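Local coordinates for PHOX (Pseudomonas fluorescens, PDB 4A9V), which is an alkaline phosphatase of the PhoX family, a beta-propeller enzyme that hydrolyses phosphate monoesters with an iron-calcium cofactor, at residues V262-F270 / R316-L324. Numbering follows the deposited sequence.
Sequences VKRTALGRF and RDILDHGTL. With EDO (1,2-ethanediol), chain H; EDO (1,2-ethanediol), chain M.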
loop_
_atom_site.group_PDB
_atom_site.type_symbol
_atom_site.label_atom_id
_atom_site.label_comp_id
_atom_site.label_asym_id
_atom_site.label_seq_id
_atom_site.Cartn_x
_atom_site.Cartn_y
_atom_site.Cartn_z
ATOM N N VAL A 262 1.073 7.800 15.676
ATOM C CA VAL A 262 -0.124 7.358 16.381
ATOM C C VAL A 262 -0.881 6.325 15.554
ATOM O O VAL A 262 -1.291 6.598 14.424
ATOM C CB VAL A 262 -1.073 8.536 16.661
ATOM C CG1 VAL A 262 -2.264 8.059 17.479
ATOM C CG2 VAL A 262 -0.349 9.667 17.373
ATOM N N LYS A 263 -1.126 5.160 16.150
ATOM C CA LYS A 263 -1.989 4.148 15.540
ATOM C C LYS A 263 -3.448 4.525 15.749
ATOM O O LYS A 263 -3.905 4.697 16.881
ATOM C CB LYS A 263 -1.690 2.767 16.114
ATOM C CG LYS A 263 -0.215 2.400 16.016
ATOM C CD LYS A 263 0.028 0.924 15.740
ATOM C CE LYS A 263 1.515 0.649 15.603
ATOM N NZ LYS A 263 1.815 -0.755 15.204
ATOM N N ARG A 264 -4.169 4.696 14.646
ATOM C CA ARG A 264 -5.513 5.261 14.669
ATOM C C ARG A 264 -6.546 4.126 14.649
ATOM O O ARG A 264 -6.991 3.682 13.591
ATOM C CB ARG A 264 -5.707 6.206 13.481
ATOM C CG ARG A 264 -4.808 7.430 13.532
ATOM C CD ARG A 264 -5.135 8.330 14.715
ATOM N NE ARG A 264 -4.345 9.557 14.703
ATOM C CZ ARG A 264 -4.335 10.453 15.683
ATOM N NH1 ARG A 264 -5.128 10.303 16.735
ATOM N NH2 ARG A 264 -3.539 11.502 15.605
ATOM N N THR A 265 -6.918 3.641 15.830
ATOM C CA THR A 265 -7.738 2.441 15.915
ATOM C C THR A 265 -9.172 2.619 15.397
ATOM O O THR A 265 -9.819 1.628 15.062
ATOM C CB THR A 265 -7.745 1.807 17.322
ATOM O OG1 THR A 265 -8.368 2.689 18.268
ATOM C CG2 THR A 265 -6.329 1.459 17.770
ATOM N N ALA A 266 -9.664 3.853 15.293
ATOM C CA ALA A 266 -10.997 4.067 14.735
ATOM C C ALA A 266 -11.104 3.607 13.283
ATOM O O ALA A 266 -12.205 3.390 12.787
ATOM C CB ALA A 266 -11.419 5.523 14.856
ATOM N N LEU A 267 -9.973 3.484 12.593
ATOM C CA LEU A 267 -9.970 3.081 11.188
ATOM C C LEU A 267 -9.907 1.560 11.015
ATOM O O LEU A 267 -9.984 1.064 9.893
ATOM C CB LEU A 267 -8.823 3.764 10.428
ATOM C CG LEU A 267 -9.090 5.192 9.942
ATOM C CD1 LEU A 267 -9.415 6.154 11.080
ATOM C CD2 LEU A 267 -7.898 5.699 9.140
ATOM N N GLY A 268 -9.896 0.823 12.126
ATOM C CA GLY A 268 -10.044 -0.629 12.081
ATOM C C GLY A 268 -8.735 -1.379 11.889
ATOM O O GLY A 268 -7.751 -0.814 11.397
ATOM N N ARG A 269 -8.738 -2.649 12.283
ATOM C CA ARG A 269 -7.568 -3.514 12.178
ATOM C C ARG A 269 -7.805 -4.573 11.109
ATOM O O ARG A 269 -8.796 -5.308 11.162
ATOM C CB ARG A 269 -7.284 -4.188 13.526
ATOM C CG ARG A 269 -6.176 -5.223 13.471
ATOM C CD ARG A 269 -5.769 -5.635 14.871
ATOM N NE ARG A 269 -4.962 -6.849 14.884
ATOM C CZ ARG A 269 -5.451 -8.083 14.897
ATOM N NH1 ARG A 269 -6.757 -8.297 14.866
ATOM N NH2 ARG A 269 -4.621 -9.112 14.872
ATOM N N PHE A 270 -6.904 -4.628 10.135
ATOM C CA PHE A 270 -6.937 -5.580 9.031
ATOM C C PHE A 270 -5.634 -5.377 8.247
ATOM O O PHE A 270 -4.719 -4.719 8.745
ATOM C CB PHE A 270 -8.227 -5.467 8.164
ATOM C CG PHE A 270 -8.578 -4.066 7.707
ATOM C CD1 PHE A 270 -8.104 -3.573 6.500
ATOM C CD2 PHE A 270 -9.567 -3.346 8.364
ATOM C CE1 PHE A 270 -8.537 -2.355 6.011
ATOM C CE2 PHE A 270 -10.004 -2.133 7.881
ATOM C CZ PHE A 270 -9.513 -1.651 6.690
ATOM N N ARG A 316 -5.892 17.408 15.289
ATOM C CA ARG A 316 -5.073 16.412 15.970
ATOM C C ARG A 316 -5.812 15.077 16.124
ATOM O O ARG A 316 -5.217 14.012 15.972
ATOM C CB ARG A 316 -4.659 16.940 17.340
ATOM C CG ARG A 316 -3.693 16.041 18.089
ATOM C CD ARG A 316 -3.515 16.505 19.526
ATOM N NE ARG A 316 -4.721 16.261 20.312
ATOM C CZ ARG A 316 -5.073 16.960 21.389
ATOM N NH1 ARG A 316 -4.213 17.807 21.941
ATOM N NH2 ARG A 316 -6.205 16.673 22.020
ATOM N N ASP A 317 -7.059 15.142 16.576
ATOM C CA ASP A 317 -7.802 13.942 16.942
ATOM C C ASP A 317 -8.832 13.515 15.904
ATOM O O ASP A 317 -9.716 12.713 16.210
ATOM C CB ASP A 317 -8.528 14.134 18.286
ATOM C CG ASP A 317 -7.608 14.610 19.393
ATOM O OD1 ASP A 317 -6.452 14.139 19.456
ATOM O OD2 ASP A 317 -8.086 15.367 20.270
ATOM N N ILE A 318 -8.787 14.092 14.707
ATOM C CA ILE A 318 -9.891 13.918 13.773
ATOM C C ILE A 318 -10.108 12.436 13.428
ATOM O O ILE A 318 -11.244 11.989 13.283
ATOM C CB ILE A 318 -9.720 14.786 12.505
ATOM C CG1 ILE A 318 -11.020 14.830 11.703
ATOM C CG2 ILE A 318 -8.550 14.326 11.646
ATOM C CD1 ILE A 318 -10.976 15.781 10.526
ATOM N N LEU A 319 -9.029 11.663 13.338
ATOM C CA LEU A 319 -9.146 10.255 12.974
ATOM C C LEU A 319 -9.414 9.338 14.164
ATOM O O LEU A 319 -9.442 8.120 13.999
ATOM C CB LEU A 319 -7.901 9.789 12.222
ATOM C CG LEU A 319 -7.616 10.511 10.898
ATOM C CD1 LEU A 319 -6.382 9.916 10.233
ATOM C CD2 LEU A 319 -8.819 10.470 9.966
ATOM N N ASP A 320 -9.706 9.919 15.333
ATOM C CA ASP A 320 -10.081 9.136 16.507
ATOM C C ASP A 320 -11.589 8.984 16.694
ATOM O O ASP A 320 -12.020 8.224 17.564
ATOM C CB ASP A 320 -9.486 9.733 17.785
ATOM C CG ASP A 320 -7.998 9.465 17.928
ATOM O OD1 ASP A 320 -7.447 8.578 17.237
ATOM O OD2 ASP A 320 -7.397 10.105 18.813
ATOM N N HIS A 321 -12.380 9.724 15.923
ATOM C CA HIS A 321 -13.826 9.762 16.128
ATOM C C HIS A 321 -14.490 9.731 14.792
ATOM O O HIS A 321 -14.118 10.480 13.892
ATOM C CB HIS A 321 -14.230 11.035 16.873
ATOM C CG HIS A 321 -13.476 11.256 18.154
ATOM N ND1 HIS A 321 -13.740 10.562 19.276
ATOM C CD2 HIS A 321 -12.364 12.044 18.428
ATOM C CE1 HIS A 321 -12.868 10.921 20.235
ATOM N NE2 HIS A 321 -12.016 11.815 19.710
ATOM N N GLY A 322 -15.502 8.881 14.662
ATOM C CA GLY A 322 -16.233 8.739 13.415
ATOM C C GLY A 322 -16.807 7.351 13.285
ATOM O O GLY A 322 -17.177 6.734 14.280
ATOM N N THR A 323 -17.071 6.963 12.046
ATOM C CA THR A 323 -17.762 5.721 11.756
ATOM C C THR A 323 -17.005 4.952 10.681
ATOM O O THR A 323 -16.664 5.510 9.639
ATOM C CB THR A 323 -19.195 5.980 11.262
ATOM O OG1 THR A 323 -19.850 6.897 12.148
ATOM C CG2 THR A 323 -19.979 4.686 11.203
ATOM N N LEU A 324 -16.783 3.666 10.946
ATOM C CA LEU A 324 -16.198 2.734 9.978
ATOM C C LEU A 324 -17.299 1.921 9.313
ATOM O O LEU A 324 -18.191 1.406 9.987
ATOM C CB LEU A 324 -15.204 1.811 10.689
ATOM C CG LEU A 324 -14.423 0.843 9.799
ATOM C CD1 LEU A 324 -13.480 1.583 8.863
ATOM C CD2 LEU A 324 -13.665 -0.148 10.663
HETATM C C1 EDO H . -15.173 6.088 16.714
HETATM O O1 EDO H . -15.984 7.231 17.053
HETATM C C2 EDO H . -15.996 4.813 16.876
HETATM O O2 EDO H . -15.234 3.651 16.514
HETATM C C1 EDO M . 0.655 12.635 13.746
HETATM O O1 EDO M . 0.449 14.041 13.566
HETATM C C2 EDO M . -0.600 12.020 14.355
HETATM O O2 EDO M . -1.490 13.072 14.752
HETATM O O HOH W 1 -4.778 12.303 18.769
HETATM O O HOH W 2 -8.238 6.383 15.763
#
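Arg264 reaches across to Asp320 and forms a salt bridge, NH1 to OD1 at 2.9 Å. The two side chains cross at about a right angle. OD1 lies in the guanidinium plane, but NH1 meets the oxygen from above the carboxylate plane, 47° out of it. The arginine chain bends at its second torsion (chi2 -65°), which lays its CD beside Leu319 CB. Val262 CG1 covers one guanidinium face, over its centre. NE pairs with Glu251, and Ser152 OG bonds Asp320 OD2, so each charged group has a second partner.

A water sits next to this salt bridge. It accepts from Ala266 N and donates to Leu319 O and to Asp320 OD1, thus tying the turn after strand 262-264 to the 3-10 segment 318-320. Within that turn Leu267 N bonds back to Arg264 O. The contact joins two sheets of the beta-propeller: strand 262-264 belongs to one, and strand 322-329 to the next sheet in the chain.

Ala266 CB presses on Leu319 O at 3.4 Å. Leu267 starts out away from 316-324, yet its CD1 turns back to meet Leu319 CB at 4.1 Å, the two side chains crossing obliquely. Phe301 of strand 296-303 touches Ala266, Leu267 and Leu319. Further along, with its CG anti to the backbone N (chi1 -176°), Leu324 carries both methyls to the turn. CD1 packs on Leu267 O at 3.7 Å, a buried carbonyl oxygen with no polar partner. CD2 lies against Gly268 CA at 3.9 Å.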